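Local coordinates for protein erythrocyte binding antigen 140 (Plasmodium falciparum, PDB 4GF2) that probably binds a receptor on the human erythrocyte surface through its tandem Duffy binding-like domains, as an adhesin used by the malaria parasite during red-cell invasion, at residues R312-N317 and L369-Y374; G330-K335 and S409-D414; P342-T347 and Y399-D404; I394-Y399 and D471-I476. The protein carries 3 engineered substitutions. All blocks are in the same frame, centred on the assembly; numbering follows the deposited sequence.

Interaction 1 of 4, residues R312-N317 and L369-Y374; sequences RGFGCN and LGASIY
Phe314, at the C-terminal end of helix 308-314, packs its ring against Tyr374 and, with its far end, against the backbone of helix 361-382 at Gly370 and Ala371. That far end reaches deepest, with CZ of Phe314 3.3 Å from the backbone N of Ala371 and 3.8 Å from the methyl CB of that residue. Gly370 suits its place because, having no side chain, it lets the phenyl ring close on bare main chain. Tyr374, one turn further on, sets CD2 over one face of the phenyl ring, toward the rim, while its CE2 comes 3.7 Å from CG of Phe314. The two rings pair obliquely, turned 42° against each other with centroids 5.2 Å apart. A chi1 of -173° swings the Phe314 ring away from its main-chain nitrogen, far enough to meet both partners. The hydroxyl of Tyr374 passes beyond this apolar patch to bond Tyr283 O, and His367 also meets the Phe314 ring. Just after Phe314 the chain turns: Gly315, with phi 108°, is the C-prime residue of a Schellman motif. Cys316 then forms its disulfide with Cys349, a cross-link of the cysteine-rich, helical Duffy binding-like fold.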
# COMPACT_ATOMS: atom_id res chain seq x y z
N ARG A 312 -14.25 3.30 -16.40
CA ARG A 312 -13.86 4.52 -17.09
C ARG A 312 -13.16 5.49 -16.14
O ARG A 312 -12.42 6.37 -16.58
CB ARG A 312 -15.08 5.15 -17.75
CG ARG A 312 -15.62 4.30 -18.89
CD ARG A 312 -16.91 4.83 -19.48
NE ARG A 312 -17.36 4.01 -20.60
CZ ARG A 312 -18.51 4.17 -21.24
NH1 ARG A 312 -19.35 5.13 -20.87
NH2 ARG A 312 -18.83 3.37 -22.25
N GLY A 313 -13.38 5.31 -14.85
CA GLY A 313 -12.65 6.09 -13.86
C GLY A 313 -11.19 5.70 -13.90
O GLY A 313 -10.30 6.56 -13.91
N PHE A 314 -10.94 4.40 -13.95
CA PHE A 314 -9.59 3.87 -13.98
C PHE A 314 -8.86 4.24 -15.28
O PHE A 314 -7.63 4.30 -15.31
CB PHE A 314 -9.61 2.35 -13.82
CG PHE A 314 -8.26 1.74 -13.68
CD1 PHE A 314 -7.62 1.73 -12.46
CD2 PHE A 314 -7.63 1.18 -14.77
CE1 PHE A 314 -6.37 1.16 -12.33
CE2 PHE A 314 -6.38 0.61 -14.65
CZ PHE A 314 -5.75 0.61 -13.42
N GLY A 315 -9.62 4.47 -16.34
CA GLY A 315 -9.05 4.94 -17.59
C GLY A 315 -9.01 3.90 -18.70
O GLY A 315 -8.17 3.97 -19.59
N CYS A 316 -9.93 2.94 -18.64
CA CYS A 316 -10.04 1.94 -19.70
C CYS A 316 -11.47 1.84 -20.22
O CYS A 316 -12.40 2.39 -19.62
CB CYS A 316 -9.57 0.58 -19.20
SG CYS A 316 -7.83 0.52 -18.78
N ASN A 317 -11.65 1.14 -21.33
CA ASN A 317 -12.97 0.98 -21.93
C ASN A 317 -13.11 -0.41 -22.53
O ASN A 317 -12.13 -1.15 -22.64
CB ASN A 317 -13.18 2.05 -23.01
CG ASN A 317 -14.63 2.21 -23.39
OD1 ASN A 317 -15.53 2.16 -22.55
ND2 ASN A 317 -14.88 2.41 -24.68
N LEU A 369 -2.86 -4.21 -9.93
CA LEU A 369 -3.94 -5.17 -9.75
C LEU A 369 -5.22 -4.65 -10.38
O LEU A 369 -6.02 -5.43 -10.91
CB LEU A 369 -4.14 -5.44 -8.26
CG LEU A 369 -2.94 -6.06 -7.55
CD1 LEU A 369 -3.14 -6.08 -6.05
CD2 LEU A 369 -2.70 -7.47 -8.07
N GLY A 370 -5.42 -3.34 -10.34
CA GLY A 370 -6.59 -2.73 -10.95
C GLY A 370 -6.59 -2.97 -12.45
O GLY A 370 -7.57 -3.46 -13.02
N ALA A 371 -5.48 -2.64 -13.09
CA ALA A 371 -5.34 -2.85 -14.52
C ALA A 371 -5.55 -4.33 -14.86
O ALA A 371 -6.22 -4.66 -15.84
CB ALA A 371 -3.97 -2.39 -14.98
N SER A 372 -4.98 -5.21 -14.05
CA SER A 372 -5.07 -6.65 -14.29
C SER A 372 -6.52 -7.12 -14.23
O SER A 372 -6.95 -7.94 -15.04
CB SER A 372 -4.24 -7.41 -13.26
OG SER A 372 -2.86 -7.09 -13.37
N ILE A 373 -7.26 -6.60 -13.26
CA ILE A 373 -8.65 -6.99 -13.09
C ILE A 373 -9.49 -6.54 -14.29
O ILE A 373 -10.21 -7.35 -14.89
CB ILE A 373 -9.23 -6.43 -11.78
CG1 ILE A 373 -8.68 -7.22 -10.60
CG2 ILE A 373 -10.75 -6.50 -11.78
CD1 ILE A 373 -8.99 -6.63 -9.25
N TYR A 374 -9.39 -5.27 -14.67
CA TYR A 374 -10.17 -4.76 -15.78
C TYR A 374 -9.79 -5.43 -17.09
O TYR A 374 -10.66 -5.75 -17.90
CB TYR A 374 -10.03 -3.24 -15.89
CG TYR A 374 -10.65 -2.52 -14.70
CD1 TYR A 374 -12.00 -2.66 -14.42
CD2 TYR A 374 -9.87 -1.73 -13.86
CE1 TYR A 374 -12.57 -2.02 -13.33
CE2 TYR A 374 -10.43 -1.09 -12.77
CZ TYR A 374 -11.78 -1.24 -12.51
OH TYR A 374 -12.33 -0.60 -11.43

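Interaction 2 of 4, residues G330-K335 and S409-D414; sequences GTFTNK and SDIIKD
Where Ile411 and Ile412 pack on Phe332, their loop is shaped by one gripped oxygen, Asp410 OD2. It takes Lys413 N at 3.1 Å and, in a weak bond, Ile412 N, also at 3.1 Å. The bond from Lys413 N, three residues on, makes an Asx motif; Arg345 adds a salt bridge. The contact itself is mainly apolar. Ile412 places its terminal methyl over one face of Phe332, with CD1 3.8 Å from the ring centroid and 16° off the normal, a clear CH-pi contact. Ile411 CG2 stands 3.9 Å from CD1 of Phe332, while Ile411 O lies 3.2 Å from Phe332 CB. A chi1 of 62° puts the phenyl ring in the crowded position, beside Ile412, and chi2 (86°) turns its face. Isoleucine suits the place because its two branches present separate methyls: CG2 of Ile411 and CD1 of Ile412. A water bridges the two loops, which share no direct hydrogen bond: it lies 2.7 Å from Thr331 OG1 and donates to Ile412 O over 2.8 Å, at the edge of the Phe332 ring and in its plane. Thr333 OG1 braces its own loop, donating to Gly330 O over 2.7 Å, nearly along the C=O axis, and Thr333 N bonds the same oxygen. The Asx motif leads on to Asp414, the N-cap of helix 415-427 in this Duffy binding-like domain.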
# COMPACT_ATOMS: atom_id res chain seq x y z
N GLY A 330 5.75 -0.16 -35.81
CA GLY A 330 5.97 0.80 -34.73
C GLY A 330 7.44 1.14 -34.59
O GLY A 330 8.28 0.63 -35.32
N THR A 331 7.76 2.02 -33.63
CA THR A 331 9.14 2.40 -33.38
C THR A 331 9.94 1.21 -32.85
O THR A 331 11.16 1.16 -32.98
CB THR A 331 9.23 3.56 -32.37
OG1 THR A 331 8.41 3.27 -31.24
CG2 THR A 331 8.77 4.87 -33.00
N PHE A 332 9.24 0.26 -32.24
CA PHE A 332 9.86 -0.95 -31.71
C PHE A 332 10.48 -1.80 -32.81
O PHE A 332 11.30 -2.67 -32.53
CB PHE A 332 8.83 -1.78 -30.94
CG PHE A 332 7.69 -2.26 -31.79
CD1 PHE A 332 7.80 -3.43 -32.51
CD2 PHE A 332 6.51 -1.54 -31.86
CE1 PHE A 332 6.75 -3.88 -33.29
CE2 PHE A 332 5.46 -1.98 -32.64
CZ PHE A 332 5.58 -3.15 -33.35
N THR A 333 10.10 -1.56 -34.06
CA THR A 333 10.68 -2.29 -35.18
C THR A 333 12.11 -1.83 -35.46
O THR A 333 12.82 -2.45 -36.25
CB THR A 333 9.83 -2.16 -36.46
OG1 THR A 333 9.88 -0.81 -36.94
CG2 THR A 333 8.39 -2.57 -36.20
N ASN A 334 12.53 -0.74 -34.83
CA ASN A 334 13.91 -0.29 -34.96
C ASN A 334 14.86 -1.28 -34.30
O ASN A 334 15.80 -1.77 -34.93
CB ASN A 334 14.08 1.11 -34.36
CG ASN A 334 13.27 2.17 -35.08
OD1 ASN A 334 12.53 2.94 -34.45
ND2 ASN A 334 13.40 2.23 -36.40
N LYS A 335 14.62 -1.59 -33.03
CA LYS A 335 15.45 -2.54 -32.30
C LYS A 335 15.01 -3.98 -32.56
O LYS A 335 15.83 -4.89 -32.55
CB LYS A 335 15.40 -2.25 -30.79
CG LYS A 335 16.33 -3.14 -29.97
CD LYS A 335 15.91 -3.22 -28.51
CE LYS A 335 16.70 -2.26 -27.62
NZ LYS A 335 16.38 -2.47 -26.18
N SER A 409 10.93 -5.90 -20.23
CA SER A 409 11.36 -6.67 -21.39
C SER A 409 10.35 -6.55 -22.53
O SER A 409 10.60 -7.02 -23.63
CB SER A 409 11.54 -8.14 -21.02
OG SER A 409 10.32 -8.69 -20.54
N ASP A 410 9.22 -5.91 -22.25
CA ASP A 410 8.20 -5.69 -23.27
C ASP A 410 8.78 -5.02 -24.51
O ASP A 410 9.54 -4.05 -24.40
CB ASP A 410 7.06 -4.83 -22.72
CG ASP A 410 6.05 -4.44 -23.79
OD1 ASP A 410 5.32 -5.33 -24.27
OD2 ASP A 410 5.99 -3.24 -24.14
N ILE A 411 8.42 -5.53 -25.68
CA ILE A 411 8.99 -5.06 -26.93
C ILE A 411 8.48 -3.68 -27.36
O ILE A 411 9.21 -2.92 -28.00
CB ILE A 411 8.69 -6.06 -28.07
CG1 ILE A 411 9.47 -7.36 -27.84
CG2 ILE A 411 9.05 -5.47 -29.42
CD1 ILE A 411 9.15 -8.46 -28.83
N ILE A 412 7.24 -3.36 -27.01
CA ILE A 412 6.59 -2.16 -27.53
C ILE A 412 7.13 -0.87 -26.91
O ILE A 412 7.44 0.08 -27.62
CB ILE A 412 5.07 -2.19 -27.34
CG1 ILE A 412 4.48 -3.49 -27.91
CG2 ILE A 412 4.42 -0.99 -28.01
CD1 ILE A 412 4.77 -3.71 -29.38
N LYS A 413 7.21 -0.83 -25.59
CA LYS A 413 7.68 0.36 -24.89
C LYS A 413 6.83 1.56 -25.29
O LYS A 413 7.36 2.62 -25.65
CB LYS A 413 9.15 0.64 -25.21
CG LYS A 413 10.10 -0.49 -24.85
CD LYS A 413 10.07 -0.78 -23.36
CE LYS A 413 11.27 -1.62 -22.94
NZ LYS A 413 11.25 -1.91 -21.48
N ASP A 414 5.52 1.39 -25.25
CA ASP A 414 4.59 2.45 -25.60
C ASP A 414 4.49 3.44 -24.46
O ASP A 414 5.05 3.23 -23.38
CB ASP A 414 3.20 1.87 -25.89
CG ASP A 414 2.53 1.36 -24.64
OD1 ASP A 414 3.21 0.71 -23.82
OD2 ASP A 414 1.32 1.63 -24.45
O HOH W 1 6.84 1.51 -29.91

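Interaction 3 of 4, residues P342-T347 and Y399-D404; sequences PPRRQT and YADLAD
Arg344 and Asp401 make the tight part of this contact between helix 343-346 and helix 388-407, approaching from opposite directions, the edge of the guanidinium presented to one carboxylate oxygen. Both terminal nitrogens of the arginine close on that atom: NH1 and NH2 of Arg344 each lie 2.6 Å from Asp401 OD2. This is an end-on salt bridge in which OD2 lies in the guanidinium plane, whereas the nitrogens come to it from one face of the carboxylate, NH2 on the syn side and NH1 on the anti side, both about 30° out of the carboxylate plane. Sharing one acceptor bends both bonds, to 139° at the hydrogens. The arginine gets there by a bend at chi3 (49°), which folds its end back toward the aspartate. The other oxygen, OD1, is taken by Arg481, Gln478 and Trp482, and Arg344 NE pairs with Glu485, so these buried charges have several opposite partners and Asp401 is probably held ionised. Arg345 touches far more lightly, through its aliphatic stem, with CD 3.7 Å from Asp401 OD2; its guanidinium runs on to Asp410 and Asp414. Looser still is the outer side of the short helix, where Pro343, Gln346 and Thr347 make no contact with 399-404 and are partly exposed. Proline suits the start of the helix, since the first turn needs no N-H from it. The whole is a buried salt-bridge network, fastening a single helical turn to the long helices of the second Duffy binding-like domain.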
# COMPACT_ATOMS: atom_id res chain seq x y z
N PRO A 342 0.32 -7.72 -31.29
CA PRO A 342 -1.06 -8.20 -31.34
C PRO A 342 -2.05 -7.09 -31.02
O PRO A 342 -1.75 -6.23 -30.19
CB PRO A 342 -1.11 -9.27 -30.23
CG PRO A 342 0.32 -9.58 -29.92
CD PRO A 342 1.08 -8.33 -30.19
N PRO A 343 -3.22 -7.09 -31.69
CA PRO A 343 -4.27 -6.12 -31.37
C PRO A 343 -4.58 -6.09 -29.87
O PRO A 343 -4.82 -5.02 -29.31
CB PRO A 343 -5.47 -6.65 -32.15
CG PRO A 343 -4.86 -7.33 -33.34
CD PRO A 343 -3.57 -7.93 -32.85
N ARG A 344 -4.57 -7.26 -29.25
CA ARG A 344 -4.81 -7.38 -27.82
C ARG A 344 -3.79 -6.55 -27.03
O ARG A 344 -4.13 -5.92 -26.03
CB ARG A 344 -4.73 -8.85 -27.41
CG ARG A 344 -4.94 -9.13 -25.93
CD ARG A 344 -4.47 -10.53 -25.57
NE ARG A 344 -3.13 -10.79 -26.09
CZ ARG A 344 -2.01 -10.26 -25.60
NH1 ARG A 344 -2.06 -9.44 -24.55
NH2 ARG A 344 -0.85 -10.55 -26.15
N ARG A 345 -2.54 -6.55 -27.48
CA ARG A 345 -1.48 -5.79 -26.80
C ARG A 345 -1.64 -4.29 -27.04
O ARG A 345 -1.33 -3.48 -26.17
CB ARG A 345 -0.11 -6.26 -27.28
CG ARG A 345 1.06 -5.39 -26.81
CD ARG A 345 1.20 -5.38 -25.30
NE ARG A 345 2.29 -4.50 -24.86
CZ ARG A 345 2.16 -3.20 -24.63
NH1 ARG A 345 0.99 -2.60 -24.79
NH2 ARG A 345 3.20 -2.49 -24.23
N GLN A 346 -2.12 -3.94 -28.23
CA GLN A 346 -2.32 -2.55 -28.60
C GLN A 346 -3.43 -1.91 -27.78
O GLN A 346 -3.47 -0.69 -27.62
CB GLN A 346 -2.69 -2.45 -30.09
CG GLN A 346 -1.63 -2.96 -31.03
CD GLN A 346 -2.09 -2.97 -32.48
OE1 GLN A 346 -2.79 -2.06 -32.92
NE2 GLN A 346 -1.70 -4.00 -33.22
N THR A 347 -4.34 -2.73 -27.26
CA THR A 347 -5.50 -2.24 -26.53
C THR A 347 -5.50 -2.68 -25.07
O THR A 347 -6.52 -2.61 -24.39
CB THR A 347 -6.80 -2.71 -27.20
OG1 THR A 347 -6.93 -4.13 -27.06
CG2 THR A 347 -6.82 -2.33 -28.67
N TYR A 399 -1.72 -11.43 -19.32
CA TYR A 399 -0.97 -11.64 -18.09
C TYR A 399 0.53 -11.59 -18.36
O TYR A 399 1.28 -10.90 -17.68
CB TYR A 399 -1.34 -12.98 -17.47
CG TYR A 399 -0.44 -13.38 -16.32
CD1 TYR A 399 -0.44 -12.66 -15.14
CD2 TYR A 399 0.40 -14.49 -16.43
CE1 TYR A 399 0.37 -13.02 -14.09
CE2 TYR A 399 1.21 -14.86 -15.37
CZ TYR A 399 1.20 -14.12 -14.21
OH TYR A 399 2.00 -14.47 -13.15
N ALA A 400 0.96 -12.33 -19.37
CA ALA A 400 2.38 -12.41 -19.72
C ALA A 400 2.90 -11.07 -20.25
O ALA A 400 4.04 -10.70 -20.00
CB ALA A 400 2.61 -13.51 -20.74
N ASP A 401 2.06 -10.35 -21.00
CA ASP A 401 2.45 -9.05 -21.51
C ASP A 401 2.66 -8.09 -20.35
O ASP A 401 3.59 -7.27 -20.36
CB ASP A 401 1.40 -8.49 -22.46
CG ASP A 401 1.49 -9.08 -23.85
OD1 ASP A 401 2.55 -9.64 -24.21
OD2 ASP A 401 0.50 -8.96 -24.61
N LEU A 402 1.80 -8.17 -19.34
CA LEU A 402 1.93 -7.33 -18.17
C LEU A 402 3.26 -7.60 -17.49
O LEU A 402 3.98 -6.68 -17.11
CB LEU A 402 0.78 -7.57 -17.19
CG LEU A 402 -0.58 -7.04 -17.64
CD1 LEU A 402 -1.69 -7.58 -16.75
CD2 LEU A 402 -0.58 -5.52 -17.61
N ALA A 403 3.58 -8.89 -17.35
CA ALA A 403 4.85 -9.30 -16.77
C ALA A 403 6.01 -8.68 -17.53
O ALA A 403 6.97 -8.19 -16.93
CB ALA A 403 4.95 -10.81 -16.78
N ASP A 404 5.93 -8.71 -18.86
CA ASP A 404 7.00 -8.17 -19.69
C ASP A 404 7.11 -6.65 -19.56
O ASP A 404 8.19 -6.09 -19.71
CB ASP A 404 6.76 -8.53 -21.16
CG ASP A 404 7.40 -9.85 -21.54
OD1 ASP A 404 8.59 -10.03 -21.22
OD2 ASP A 404 6.71 -10.70 -22.14

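Interaction 4 of 4, residues I394-Y399 and D471-I476; sequences IIQNSY and DKFQKI
Phe473 meets Gln396 and Asn397 with its rim, pushing one edge of the ring into the side of helix 388-407. Asn397 OD1 stands 3.3 Å from Phe473 CZ and the main-chain O of Gln396 lies 3.6 Å from CE2, both near the ring plane. The weakly positive hydrogens of an aromatic edge suit such oxygens, although no hydrogen bond spans the contact. The side chain of Gln396 crosses the phenylalanine at a slant, its OE1 coming 3.7 Å from Phe473 CB. A looser touch follows one turn on, where Tyr399 CE2 lies 4.2 Å from Gln474 CB. Phe473 reaches across because its ring extends on the far side of CB from the main-chain nitrogen (chi1 -175°), out toward the neighbouring helix.

Around this first shell, the polar ends are tied down elsewhere. Gln396 NE2 bonds Lys468 O, fixing the amide so that its oxygen faces Phe473, and Tyr399 OH bonds Lys450 O, while Trp454 meets the tyrosine ring edge-to-face. Asp471 pairs with Lys450 and, along its own helix, with Lys475 NZ. Segments 394-399 and 471-475 cross at -51°, their axes 9.6 Å apart at closest approach, close to the -50° common between packed helices. Such oblique helix packing builds the mainly helical body of a Duffy binding-like domain.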
# COMPACT_ATOMS: atom_id res chain seq x y z
N ILE A 394 -6.17 -16.76 -23.63
CA ILE A 394 -6.27 -15.33 -23.91
C ILE A 394 -5.95 -14.50 -22.67
O ILE A 394 -5.34 -13.43 -22.77
CB ILE A 394 -7.68 -14.96 -24.40
CG1 ILE A 394 -7.92 -15.53 -25.80
CG2 ILE A 394 -7.84 -13.45 -24.43
CD1 ILE A 394 -9.32 -15.29 -26.32
N ILE A 395 -6.36 -14.98 -21.50
CA ILE A 395 -6.08 -14.29 -20.25
C ILE A 395 -4.59 -14.35 -19.96
O ILE A 395 -3.99 -13.37 -19.49
CB ILE A 395 -6.85 -14.91 -19.07
CG1 ILE A 395 -8.35 -14.64 -19.20
CG2 ILE A 395 -6.34 -14.38 -17.74
CD1 ILE A 395 -8.72 -13.17 -19.11
N GLN A 396 -3.98 -15.49 -20.26
CA GLN A 396 -2.55 -15.67 -20.02
C GLN A 396 -1.72 -14.80 -20.94
O GLN A 396 -0.64 -14.34 -20.56
CB GLN A 396 -2.16 -17.14 -20.19
CG GLN A 396 -2.55 -18.02 -19.02
CD GLN A 396 -1.92 -19.40 -19.09
OE1 GLN A 396 -1.08 -19.67 -19.95
NE2 GLN A 396 -2.32 -20.28 -18.18
N ASN A 397 -2.21 -14.56 -22.16
CA ASN A 397 -1.53 -13.68 -23.10
C ASN A 397 -1.31 -12.29 -22.50
O ASN A 397 -0.18 -11.78 -22.48
CB ASN A 397 -2.30 -13.56 -24.42
CG ASN A 397 -2.18 -14.80 -25.28
OD1 ASN A 397 -1.25 -15.59 -25.15
ND2 ASN A 397 -3.14 -14.98 -26.20
N SER A 398 -2.37 -11.68 -21.99
CA SER A 398 -2.27 -10.34 -21.41
C SER A 398 -1.52 -10.37 -20.08
O SER A 398 -0.78 -9.45 -19.75
CB SER A 398 -3.65 -9.72 -21.25
OG SER A 398 -4.18 -9.35 -22.51
N TYR A 399 -1.72 -11.43 -19.32
CA TYR A 399 -0.97 -11.64 -18.09
C TYR A 399 0.53 -11.59 -18.36
O TYR A 399 1.28 -10.90 -17.68
CB TYR A 399 -1.34 -12.98 -17.47
CG TYR A 399 -0.44 -13.38 -16.32
CD1 TYR A 399 -0.44 -12.66 -15.14
CD2 TYR A 399 0.40 -14.49 -16.43
CE1 TYR A 399 0.37 -13.02 -14.09
CE2 TYR A 399 1.21 -14.86 -15.37
CZ TYR A 399 1.20 -14.12 -14.21
OH TYR A 399 2.00 -14.47 -13.15
N ASP A 471 2.68 -19.45 -15.22
CA ASP A 471 4.01 -18.98 -14.83
C ASP A 471 5.05 -19.34 -15.89
O ASP A 471 5.85 -18.50 -16.29
CB ASP A 471 4.42 -19.57 -13.48
CG ASP A 471 5.68 -18.94 -12.93
OD1 ASP A 471 5.93 -17.76 -13.23
OD2 ASP A 471 6.42 -19.63 -12.20
N LYS A 472 5.04 -20.60 -16.33
CA LYS A 472 5.95 -21.03 -17.39
C LYS A 472 5.70 -20.23 -18.66
O LYS A 472 6.64 -19.84 -19.36
CB LYS A 472 5.77 -22.52 -17.69
CG LYS A 472 6.70 -23.44 -16.91
CD LYS A 472 6.52 -24.89 -17.34
CE LYS A 472 7.52 -25.81 -16.65
NZ LYS A 472 7.37 -27.22 -17.08
N PHE A 473 4.43 -20.00 -18.97
CA PHE A 473 4.06 -19.26 -20.17
C PHE A 473 4.66 -17.86 -20.16
O PHE A 473 5.15 -17.37 -21.17
CB PHE A 473 2.54 -19.19 -20.30
CG PHE A 473 2.07 -18.55 -21.57
CD1 PHE A 473 2.33 -19.15 -22.79
CD2 PHE A 473 1.38 -17.35 -21.55
CE1 PHE A 473 1.90 -18.56 -23.97
CE2 PHE A 473 0.95 -16.76 -22.72
CZ PHE A 473 1.21 -17.36 -23.93
N GLN A 474 4.63 -17.22 -18.99
CA GLN A 474 5.14 -15.87 -18.84
C GLN A 474 6.66 -15.82 -19.05
O GLN A 474 7.20 -14.77 -19.40
CB GLN A 474 4.78 -15.32 -17.46
CG GLN A 474 5.35 -13.94 -17.16
CD GLN A 474 6.50 -13.99 -16.17
OE1 GLN A 474 6.47 -14.76 -15.20
NE2 GLN A 474 7.52 -13.17 -16.40
N LYS A 475 7.33 -16.95 -18.84
CA LYS A 475 8.78 -17.01 -19.00
C LYS A 475 9.20 -17.14 -20.46
O LYS A 475 10.37 -16.99 -20.79
CB LYS A 475 9.36 -18.17 -18.19
CG LYS A 475 9.25 -18.00 -16.68
CD LYS A 475 10.27 -18.87 -15.96
CE LYS A 475 10.19 -18.69 -14.45
NZ LYS A 475 9.05 -19.43 -13.84
N ILE A 476 8.24 -17.43 -21.34
CA ILE A 476 8.54 -17.59 -22.76
C ILE A 476 8.71 -16.23 -23.44
O ILE A 476 7.86 -15.35 -23.29
CB ILE A 476 7.41 -18.35 -23.49
CG1 ILE A 476 7.37 -19.80 -23.00
CG2 ILE A 476 7.62 -18.31 -25.00
CD1 ILE A 476 6.28 -20.63 -23.64

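Overall arrangement
All four contacts are largely buried, though Phe473, central to interaction 4, is partly exposed, and their chemistry changes with place. Interaction 1, about 18 Å from the chain centre, is aromatic packing at a helix end, while interaction 2, about 31 Å out, joins two loops by apolar packing and a water. Interactions 3 and 4 both use helix 388-407, share Tyr399 and have their centres about 9 Å apart: one presents a charged network, the other an aromatic edge meeting oxygens. Interaction 3 is the hub. Its Arg345 ties it to interaction 2, its Arg344 NH1 is 2.9 Å from Ser398 OG of interaction 4, and Leu402 packs against Ser372 of interaction 1.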